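Local coordinates for lipopolysaccharide biosynthesis protein wbpB (Thermus thermophilus, PDB 3O9Z), which is an NAD-dependent dehydrogenase that probably oxidises a nucleotide-linked sugar on the way to 2,3-diacetamido-2,3-dideoxy-D-mannuronic acid, and binds 2-oxoglutarate, at residues Asp153-Tyr158 with Asn306-Leu311; Thr157-Arg162 with Arg224-Ile229. All coordinates share one frame; numbering follows the deposited sequence.

In the fold
Strand 152-160 is common to both contacts: Thr157 and Tyr158 belong to each, and the two contacts lie about 10 Å apart, centre to centre. Contact 2 pairs the C-terminal half of this strand with its parallel neighbour 221-228, whereas contact 1 lays the tail 306-311 over one face of the same sheet. Arg224 and Phe226 join them. A probable hydrogen bond of 2.9 Å runs from Leu156 N to Arg224 O, another links Arg307 O to Arg224 NH2, and His308 NE2 packs 3.5 Å from Phe226 CB. Both contacts reach 2-oxoglutarate, contact 1 through Tyr158 and contact 2 through Tyr158, Thr160 and Arg162, with NAD about 6 Å from the Arg162 side chain.

Contact 1: residues Asp153-Tyr158 with Asn306-Leu311; sequences DVVLTY and NRHPFL. With AKG (2-oxoglutaric acid), chain F.
The C-terminal tail docks on the face of the mixed sheet opposite that from which Tyr158 reaches 2-oxoglutarate, with His308 touching Thr157 and Val155 on strand 153-158. His308 NE2 and Thr157 OG1 share a hydrogen bond of 2.9 Å, the hydroxyl lying in the plane of the imidazole at its edge. The torsion of Thr157 (chi1 -55°) sets OG1 anti to its carbonyl carbon and CG2 anti to the backbone N, dividing its two branches between partners: OG1 takes the histidine, while CG2 meets Phe310 CE2 at 3.6 Å. Threonine suits the place because it offers a polar and an apolar branch and, being beta-branched, sits well in a strand. Val155, two residues earlier on the same face, sets CG1 3.5 Å from His308 NE2 and 4.1 Å from Pro309 CD.

Side chains alternate between the two faces along this strand of the C-terminal alpha/beta domain of the Gfo/Idh/MocA family. Val155 and Thr157 face the tail; Val154 and Leu156 pack against helix 186-196 on the other side. Tyr158 also points that way, and its OH donates a 2.6 Å bond to O4 of 2-oxoglutarate.

Within the tail, the second imidazole nitrogen is used as well: Phe310 N donates to His308 ND1 at 3.0 Å, nearly straight at 163°. Held at both nitrogens, the ring has little freedom to turn. Pro309 CD covers one face of it, 3.3 Å above the plane and offset toward the rim, and His308 CE1 in turn lies over a face of the Phe310 ring. Proline fits the start of the 3-10 turn at 309-311, its phi being limited to values the turn needs. Phe226 of strand 221-228 meets both rings, that of Phe310 edge-to-face.

Contact 2: residues Thr157-Arg162 with Arg224-Ile229; sequences TYVTGR and RWFLSI. With AKG (2-oxoglutaric acid), chain F.
Strands 157-160 and 224-228 run parallel, their axes 4.7 Å apart and inclined by only 3°, with Thr157 level with Phe226, Tyr158 with Leu227 and Val159 with Ser228. Tyr158 N donates to Phe226 O at 2.8 Å, Ser228 N returns a bond to Tyr158 O, and Thr160 N donates to Ser228 O. Beyond this the register slips by one residue: Gly161 comes level with Ile229, and Arg162 N closes the pairing on Ile229 O at 3.0 Å. A water donates to both Arg162 O and Ile229 O at the end of the pair.

Tyr158 and Leu227 lie side by side on one face, CD1 to CD1 at 3.9 Å, the apolar leucine suiting this buried flank of the ring. On the other face Val159 CG2, apolar as befits its burial, approaches the edge of the Phe226 ring, and buried Ser228 OG is hydrogen-bonded to Thr210 O and Asp230 N.

Within the chain these two strands lie at the middle of the six-stranded mixed sheet, and the C-terminal end of strand 152-160 supplies part of the 2-oxoglutarate pocket. Thr160 has OG1 anti to its backbone N (chi1 -179°), a hydroxyl that both donates to O3 of the ligand at 2.9 Å and accepts from Arg162 NH1. Arg162 CG rests 3.9 Å from Ile229 CG2. Arginine has N-H groups enough for several partners: NH1 also bonds Gly161 O, from well above that carbonyl's plane, and NH2 joins both carboxylates of the ligand, reaching O1 at 2.8 Å and O3 at 3.0 Å. An alanine here would probably leave both carboxylates without this positive partner, Thr160 OG1 less firmly oriented and Ile229 CG2 less closely packed. Lys103, His187 and Arg247 add further bonds to the ligand.

Contact 1: residues Asp153-Tyr158 with Asn306-Leu311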
ATOM      1  N   ASP A 153      35.866  21.002 -24.330  1.00 17.13           N
ATOM      2  CA  ASP A 153      35.013  20.014 -24.985  1.00 15.38           C
ATOM      3  C   ASP A 153      35.020  18.776 -24.119  1.00 16.75           C
ATOM      4  O   ASP A 153      36.062  18.285 -23.692  1.00 17.38           O
ATOM      5  CB  ASP A 153      35.574  19.702 -26.372  1.00 15.08           C
ATOM      6  CG  ASP A 153      35.277  20.839 -27.326  1.00 21.29           C
ATOM      7  OD1 ASP A 153      34.082  21.072 -27.610  1.00 21.13           O
ATOM      8  OD2 ASP A 153      36.220  21.588 -27.664  1.00 23.76           O
ATOM      9  N   VAL A 154      33.819  18.301 -23.798  1.00 13.50           N
ATOM     10  CA  VAL A 154      33.651  17.298 -22.735  1.00 14.06           C
ATOM     11  C   VAL A 154      32.769  16.173 -23.260  1.00 14.19           C
ATOM     12  O   VAL A 154      31.776  16.431 -23.957  1.00 13.04           O
ATOM     13  CB  VAL A 154      32.922  17.938 -21.538  1.00 14.48           C
ATOM     14  CG1 VAL A 154      32.667  16.845 -20.458  1.00 15.72           C
ATOM     15  CG2 VAL A 154      33.733  19.074 -20.927  1.00 17.09           C
ATOM     16  N   VAL A 155      33.132  14.940 -22.933  1.00 14.15           N
ATOM     17  CA  VAL A 155      32.264  13.802 -23.201  1.00 13.95           C
ATOM     18  C   VAL A 155      31.925  13.206 -21.843  1.00 14.86           C
ATOM     19  O   VAL A 155      32.818  12.823 -21.078  1.00 15.83           O
ATOM     20  CB  VAL A 155      32.963  12.748 -24.074  1.00 14.97           C
ATOM     21  CG1 VAL A 155      32.069  11.535 -24.226  1.00 16.24           C
ATOM     22  CG2 VAL A 155      33.278  13.343 -25.447  1.00 14.91           C
ATOM     23  N   LEU A 156      30.638  13.142 -21.523  1.00 12.60           N
ATOM     24  CA  LEU A 156      30.178  12.622 -20.220  1.00 12.80           C
ATOM     25  C   LEU A 156      29.430  11.344 -20.539  1.00 12.26           C
ATOM     26  O   LEU A 156      28.494  11.340 -21.353  1.00 12.07           O
ATOM     27  CB  LEU A 156      29.144  13.607 -19.635  1.00 12.96           C
ATOM     28  CG  LEU A 156      28.786  13.457 -18.163  1.00 13.68           C
ATOM     29  CD1 LEU A 156      28.018  12.177 -17.867  1.00 16.76           C
ATOM     30  CD2 LEU A 156      30.015  13.632 -17.240  1.00 17.30           C
ATOM     31  N   THR A 157      29.874  10.232 -19.941  1.00 12.45           N
ATOM     32  CA  THR A 157      29.221   8.942 -20.142  1.00 11.49           C
ATOM     33  C   THR A 157      28.863   8.372 -18.782  1.00 12.53           C
ATOM     34  O   THR A 157      29.695   8.357 -17.866  1.00 13.78           O
ATOM     35  CB  THR A 157      30.215   7.975 -20.813  1.00 13.01           C
ATOM     36  OG1 THR A 157      30.705   8.588 -22.011  1.00 14.82           O
ATOM     37  CG2 THR A 157      29.503   6.670 -21.214  1.00 16.13           C
ATOM     38  N   TYR A 158      27.589   8.038 -18.600  1.00 12.95           N
ATOM     39  CA  TYR A 158      27.080   7.720 -17.266  1.00 12.90           C
ATOM     40  C   TYR A 158      26.202   6.485 -17.397  1.00 11.58           C
ATOM     41  O   TYR A 158      25.034   6.577 -17.814  1.00 12.45           O
ATOM     42  CB  TYR A 158      26.278   8.926 -16.721  1.00 14.24           C
ATOM     43  CG  TYR A 158      26.138   8.923 -15.220  1.00 12.89           C
ATOM     44  CD1 TYR A 158      25.222   8.087 -14.571  1.00 14.92           C
ATOM     45  CD2 TYR A 158      26.975   9.714 -14.442  1.00 14.62           C
ATOM     46  CE1 TYR A 158      25.106   8.120 -13.171  1.00 17.32           C
ATOM     47  CE2 TYR A 158      26.900   9.726 -13.059  1.00 14.26           C
ATOM     48  CZ  TYR A 158      25.964   8.942 -12.429  1.00 13.41           C
ATOM     49  OH  TYR A 158      25.860   8.929 -11.050  1.00 17.13           O
ATOM     50  N   ASN A 306      28.091  17.151 -32.468  1.00 18.18           N
ATOM     51  CA  ASN A 306      27.374  17.195 -31.183  1.00 17.96           C
ATOM     52  C   ASN A 306      26.882  15.844 -30.702  1.00 18.58           C
ATOM     53  O   ASN A 306      26.230  15.786 -29.660  1.00 16.12           O
ATOM     54  CB  ASN A 306      26.196  18.166 -31.224  1.00 18.49           C
ATOM     55  CG  ASN A 306      26.637  19.591 -31.466  1.00 22.26           C
ATOM     56  OD1 ASN A 306      27.815  19.894 -31.421  1.00 24.71           O
ATOM     57  ND2 ASN A 306      25.680  20.490 -31.636  1.00 29.80           N
ATOM     58  N   ARG A 307      27.189  14.782 -31.435  1.00 16.65           N
ATOM     59  CA  ARG A 307      26.678  13.453 -31.169  1.00 17.17           C
ATOM     60  C   ARG A 307      27.582  12.668 -30.225  1.00 16.81           C
ATOM     61  O   ARG A 307      28.747  12.436 -30.554  1.00 18.95           O
ATOM     62  CB  ARG A 307      26.562  12.693 -32.498  1.00 20.17           C
ATOM     63  CG  ARG A 307      25.846  11.348 -32.425  1.00 23.14           C
ATOM     64  CD  ARG A 307      25.962  10.534 -33.730  1.00 31.46           C
ATOM     65  NE  ARG A 307      25.665  11.356 -34.897  1.00 49.48           N
ATOM     66  CZ  ARG A 307      26.409  11.409 -36.001  1.00 51.15           C
ATOM     67  NH1 ARG A 307      27.521  10.689 -36.110  1.00 54.40           N
ATOM     68  NH2 ARG A 307      26.041  12.199 -37.001  1.00 52.51           N
ATOM     69  N   HIS A 308      27.074  12.183 -29.089  1.00 14.67           N
ATOM     70  CA  HIS A 308      27.909  11.352 -28.221  1.00 15.56           C
ATOM     71  C   HIS A 308      28.416  10.130 -28.975  1.00 15.08           C
ATOM     72  O   HIS A 308      27.664   9.590 -29.761  1.00 16.82           O
ATOM     73  CB  HIS A 308      27.111  10.967 -26.957  1.00 13.56           C
ATOM     74  CG  HIS A 308      27.934  10.241 -25.937  1.00 13.33           C
ATOM     75  ND1 HIS A 308      28.283   8.914 -26.086  1.00 13.32           N
ATOM     76  CD2 HIS A 308      28.528  10.659 -24.791  1.00 12.89           C
ATOM     77  CE1 HIS A 308      29.002   8.531 -25.043  1.00 12.37           C
ATOM     78  NE2 HIS A 308      29.163   9.572 -24.240  1.00 13.29           N
ATOM     79  N   PRO A 309      29.681   9.718 -28.764  1.00 15.09           N
ATOM     80  CA  PRO A 309      30.209   8.570 -29.522  1.00 17.96           C
ATOM     81  C   PRO A 309      29.353   7.315 -29.471  1.00 18.26           C
ATOM     82  O   PRO A 309      29.367   6.528 -30.437  1.00 22.24           O
ATOM     83  CB  PRO A 309      31.583   8.333 -28.891  1.00 22.06           C
ATOM     84  CG  PRO A 309      31.981   9.676 -28.390  1.00 22.80           C
ATOM     85  CD  PRO A 309      30.706  10.367 -27.928  1.00 17.29           C
ATOM     86  N   PHE A 310      28.684   7.038 -28.355  1.00 15.79           N
ATOM     87  CA  PHE A 310      27.865   5.827 -28.281  1.00 19.51           C
ATOM     88  C   PHE A 310      26.706   5.854 -29.285  1.00 23.67           C
ATOM     89  O   PHE A 310      26.117   4.813 -29.594  1.00 24.84           O
ATOM     90  CB  PHE A 310      27.367   5.594 -26.861  1.00 19.60           C
ATOM     91  CG  PHE A 310      28.405   5.054 -25.894  1.00 17.44           C
ATOM     92  CD1 PHE A 310      29.770   5.095 -26.177  1.00 18.11           C
ATOM     93  CD2 PHE A 310      28.017   4.641 -24.621  1.00 17.52           C
ATOM     94  CE1 PHE A 310      30.692   4.639 -25.241  1.00 21.78           C
ATOM     95  CE2 PHE A 310      28.918   4.202 -23.707  1.00 18.36           C
ATOM     96  CZ  PHE A 310      30.260   4.159 -24.001  1.00 20.26           C
ATOM     97  N   LEU A 311      26.366   7.028 -29.808  1.00 24.43           N
ATOM     98  CA  LEU A 311      25.304   7.109 -30.822  1.00 26.77           C
ATOM     99  C   LEU A 311      25.755   6.762 -32.248  1.00 30.90           C
ATOM    100  O   LEU A 311      24.963   6.791 -33.195  1.00 33.16           O
ATOM    101  CB  LEU A 311      24.678   8.505 -30.791  1.00 24.21           C
ATOM    102  CG  LEU A 311      23.540   8.650 -29.784  1.00 24.76           C
ATOM    103  CD1 LEU A 311      23.860   7.996 -28.474  1.00 29.17           C
ATOM    104  CD2 LEU A 311      23.051  10.091 -29.634  1.00 21.36           C
TER
HETATM  105  C1  AKG F 312      19.958   6.610  -7.739  1.00 18.98           C
HETATM  106  O1  AKG F 312      19.886   5.381  -8.002  1.00 17.27           O
HETATM  107  O2  AKG F 312      18.954   7.276  -7.464  1.00 17.74           O
HETATM  108  C2  AKG F 312      21.221   7.308  -7.624  1.00 21.25           C
HETATM  109  O5  AKG F 312      21.211   8.506  -7.352  1.00 16.24           O
HETATM  110  C3  AKG F 312      22.520   6.585  -7.862  1.00 17.38           C
HETATM  111  C4  AKG F 312      22.913   6.806  -9.322  1.00 18.14           C
HETATM  112  C5  AKG F 312      24.113   5.990  -9.759  1.00 16.67           C
HETATM  113  O3  AKG F 312      24.165   4.779  -9.472  1.00 17.36           O
HETATM  114  O4  AKG F 312      25.020   6.539 -10.388  1.00 17.20           O

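Contact 2: residues Thr157-Arg162 with Arg224-Ile229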
ATOM      1  N   THR A 157      29.874  10.232 -19.941  1.00 12.45           N
ATOM      2  CA  THR A 157      29.221   8.942 -20.142  1.00 11.49           C
ATOM      3  C   THR A 157      28.863   8.372 -18.782  1.00 12.53           C
ATOM      4  O   THR A 157      29.695   8.357 -17.866  1.00 13.78           O
ATOM      5  CB  THR A 157      30.215   7.975 -20.813  1.00 13.01           C
ATOM      6  OG1 THR A 157      30.705   8.588 -22.011  1.00 14.82           O
ATOM      7  CG2 THR A 157      29.503   6.670 -21.214  1.00 16.13           C
ATOM      8  N   TYR A 158      27.589   8.038 -18.600  1.00 12.95           N
ATOM      9  CA  TYR A 158      27.080   7.720 -17.266  1.00 12.90           C
ATOM     10  C   TYR A 158      26.202   6.485 -17.397  1.00 11.58           C
ATOM     11  O   TYR A 158      25.034   6.577 -17.814  1.00 12.45           O
ATOM     12  CB  TYR A 158      26.278   8.926 -16.721  1.00 14.24           C
ATOM     13  CG  TYR A 158      26.138   8.923 -15.220  1.00 12.89           C
ATOM     14  CD1 TYR A 158      25.222   8.087 -14.571  1.00 14.92           C
ATOM     15  CD2 TYR A 158      26.975   9.714 -14.442  1.00 14.62           C
ATOM     16  CE1 TYR A 158      25.106   8.120 -13.171  1.00 17.32           C
ATOM     17  CE2 TYR A 158      26.900   9.726 -13.059  1.00 14.26           C
ATOM     18  CZ  TYR A 158      25.964   8.942 -12.429  1.00 13.41           C
ATOM     19  OH  TYR A 158      25.860   8.929 -11.050  1.00 17.13           O
ATOM     20  N   VAL A 159      26.742   5.330 -17.041  1.00 13.04           N
ATOM     21  CA  VAL A 159      26.033   4.064 -17.202  1.00 11.61           C
ATOM     22  C   VAL A 159      26.005   3.437 -15.819  1.00 14.48           C
ATOM     23  O   VAL A 159      27.032   3.289 -15.155  1.00 13.79           O
ATOM     24  CB  VAL A 159      26.778   3.104 -18.152  1.00 12.08           C
ATOM     25  CG1 VAL A 159      25.960   1.841 -18.281  1.00 14.89           C
ATOM     26  CG2 VAL A 159      26.965   3.719 -19.539  1.00 14.94           C
ATOM     27  N   THR A 160      24.819   3.144 -15.306  1.00 12.70           N
ATOM     28  CA  THR A 160      24.726   2.530 -13.990  1.00 14.06           C
ATOM     29  C   THR A 160      23.608   1.485 -14.015  1.00 13.32           C
ATOM     30  O   THR A 160      22.423   1.817 -14.142  1.00 13.64           O
ATOM     31  CB  THR A 160      24.581   3.597 -12.884  1.00 15.11           C
ATOM     32  OG1 THR A 160      24.521   2.921 -11.612  1.00 16.05           O
ATOM     33  CG2 THR A 160      23.314   4.426 -13.079  1.00 15.91           C
ATOM     34  N   GLY A 161      23.976   0.200 -14.045  1.00 13.67           N
ATOM     35  CA  GLY A 161      22.978  -0.817 -14.368  1.00 14.17           C
ATOM     36  C   GLY A 161      21.907  -0.927 -13.298  1.00 12.20           C
ATOM     37  O   GLY A 161      22.175  -0.775 -12.104  1.00 13.21           O
ATOM     38  N   ARG A 162      20.697  -1.204 -13.781  1.00 11.33           N
ATOM     39  CA  ARG A 162      19.565  -1.424 -12.858  1.00 12.23           C
ATOM     40  C   ARG A 162      18.838  -2.693 -13.255  1.00 12.27           C
ATOM     41  O   ARG A 162      18.464  -2.906 -14.420  1.00 13.25           O
ATOM     42  CB  ARG A 162      18.570  -0.257 -12.880  1.00 15.34           C
ATOM     43  CG  ARG A 162      19.146   1.016 -12.281  1.00 13.42           C
ATOM     44  CD  ARG A 162      19.313   0.933 -10.759  1.00 13.34           C
ATOM     45  NE  ARG A 162      19.790   2.194 -10.209  1.00 14.04           N
ATOM     46  CZ  ARG A 162      21.056   2.581 -10.232  1.00 13.60           C
ATOM     47  NH1 ARG A 162      21.976   1.852 -10.851  1.00 12.96           N
ATOM     48  NH2 ARG A 162      21.399   3.756  -9.677  1.00 14.40           N
ATOM     49  N   ARG A 224      28.950  16.500 -24.827  1.00 12.08           N
ATOM     50  CA  ARG A 224      28.125  15.432 -25.423  1.00 13.01           C
ATOM     51  C   ARG A 224      27.906  14.450 -24.285  1.00 13.14           C
ATOM     52  O   ARG A 224      28.888  14.035 -23.640  1.00 12.67           O
ATOM     53  CB  ARG A 224      28.871  14.765 -26.573  1.00 13.59           C
ATOM     54  CG  ARG A 224      29.099  15.741 -27.733  1.00 14.17           C
ATOM     55  CD  ARG A 224      29.863  15.069 -28.850  1.00 19.32           C
ATOM     56  NE  ARG A 224      31.277  14.927 -28.541  1.00 17.73           N
ATOM     57  CZ  ARG A 224      32.075  14.079 -29.184  1.00 19.16           C
ATOM     58  NH1 ARG A 224      33.385  14.006 -28.891  1.00 20.60           N
ATOM     59  NH2 ARG A 224      31.530  13.228 -30.045  1.00 19.64           N
ATOM     60  N   TRP A 225      26.656  14.067 -24.004  1.00 11.13           N
ATOM     61  CA  TRP A 225      26.355  13.211 -22.856  1.00 11.64           C
ATOM     62  C   TRP A 225      25.541  11.990 -23.232  1.00 12.77           C
ATOM     63  O   TRP A 225      24.761  12.012 -24.172  1.00 12.00           O
ATOM     64  CB  TRP A 225      25.716  14.017 -21.714  1.00 12.39           C
ATOM     65  CG  TRP A 225      24.428  14.736 -22.081  1.00 13.60           C
ATOM     66  CD1 TRP A 225      24.298  16.047 -22.511  1.00 13.26           C
ATOM     67  CD2 TRP A 225      23.113  14.202 -22.036  1.00 13.44           C
ATOM     68  NE1 TRP A 225      22.966  16.349 -22.721  1.00 13.75           N
ATOM     69  CE2 TRP A 225      22.225  15.233 -22.418  1.00 15.48           C
ATOM     70  CE3 TRP A 225      22.586  12.964 -21.628  1.00 12.44           C
ATOM     71  CZ2 TRP A 225      20.844  15.073 -22.483  1.00 15.74           C
ATOM     72  CZ3 TRP A 225      21.201  12.821 -21.700  1.00 13.67           C
ATOM     73  CH2 TRP A 225      20.348  13.850 -22.127  1.00 18.38           C
ATOM     74  N   PHE A 226      25.748  10.913 -22.473  1.00 11.90           N
ATOM     75  CA  PHE A 226      25.040   9.666 -22.646  1.00 11.06           C
ATOM     76  C   PHE A 226      24.776   9.099 -21.271  1.00 12.44           C
ATOM     77  O   PHE A 226      25.710   9.023 -20.456  1.00 12.68           O
ATOM     78  CB  PHE A 226      25.894   8.705 -23.480  1.00 10.72           C
ATOM     79  CG  PHE A 226      25.242   7.373 -23.718  1.00 10.31           C
ATOM     80  CD1 PHE A 226      24.557   7.150 -24.902  1.00 12.68           C
ATOM     81  CD2 PHE A 226      25.323   6.364 -22.762  1.00 12.99           C
ATOM     82  CE1 PHE A 226      23.955   5.929 -25.145  1.00 13.09           C
ATOM     83  CE2 PHE A 226      24.711   5.123 -22.995  1.00 14.77           C
ATOM     84  CZ  PHE A 226      23.989   4.925 -24.183  1.00 14.17           C
ATOM     85  N   LEU A 227      23.517   8.742 -21.044  1.00 11.35           N
ATOM     86  CA  LEU A 227      23.052   8.190 -19.765  1.00 10.55           C
ATOM     87  C   LEU A 227      22.325   6.858 -20.035  1.00 10.88           C
ATOM     88  O   LEU A 227      21.415   6.816 -20.874  1.00 11.62           O
ATOM     89  CB  LEU A 227      22.070   9.227 -19.181  1.00 12.18           C
ATOM     90  CG  LEU A 227      21.241   8.687 -18.016  1.00 14.87           C
ATOM     91  CD1 LEU A 227      22.083   8.293 -16.804  1.00 18.07           C
ATOM     92  CD2 LEU A 227      20.210   9.799 -17.683  1.00 14.18           C
ATOM     93  N   SER A 228      22.673   5.798 -19.303  1.00 10.72           N
ATOM     94  CA  SER A 228      21.877   4.592 -19.421  1.00 11.67           C
ATOM     95  C   SER A 228      21.884   3.806 -18.119  1.00 12.58           C
ATOM     96  O   SER A 228      22.840   3.871 -17.319  1.00 11.97           O
ATOM     97  CB  SER A 228      22.406   3.684 -20.528  1.00 12.29           C
ATOM     98  OG  SER A 228      21.567   2.532 -20.728  1.00 13.15           O
ATOM     99  N   ILE A 229      20.779   3.099 -17.928  1.00 11.96           N
ATOM    100  CA  ILE A 229      20.661   2.100 -16.865  1.00 13.02           C
ATOM    101  C   ILE A 229      20.747   0.682 -17.406  1.00 12.25           C
ATOM    102  O   ILE A 229      20.471  -0.280 -16.668  1.00 14.13           O
ATOM    103  CB  ILE A 229      19.409   2.307 -15.971  1.00 13.29           C
ATOM    104  CG1 ILE A 229      18.189   2.370 -16.877  1.00 13.22           C
ATOM    105  CG2 ILE A 229      19.585   3.594 -15.132  1.00 13.71           C
ATOM    106  CD1 ILE A 229      16.808   2.299 -16.148  1.00 16.43           C
TER
HETATM  107  C1  AKG F 312      19.958   6.610  -7.739  1.00 18.98           C
HETATM  108  O1  AKG F 312      19.886   5.381  -8.002  1.00 17.27           O
HETATM  109  O2  AKG F 312      18.954   7.276  -7.464  1.00 17.74           O
HETATM  110  C2  AKG F 312      21.221   7.308  -7.624  1.00 21.25           C
HETATM  111  O5  AKG F 312      21.211   8.506  -7.352  1.00 16.24           O
HETATM  112  C3  AKG F 312      22.520   6.585  -7.862  1.00 17.38           C
HETATM  113  C4  AKG F 312      22.913   6.806  -9.322  1.00 18.14           C
HETATM  114  C5  AKG F 312      24.113   5.990  -9.759  1.00 16.67           C
HETATM  115  O3  AKG F 312      24.165   4.779  -9.472  1.00 17.36           O
HETATM  116  O4  AKG F 312      25.020   6.539 -10.388  1.00 17.20           O
HETATM  117  O   HOH W   1      17.850  -1.281 -16.621  1.00 20.21           O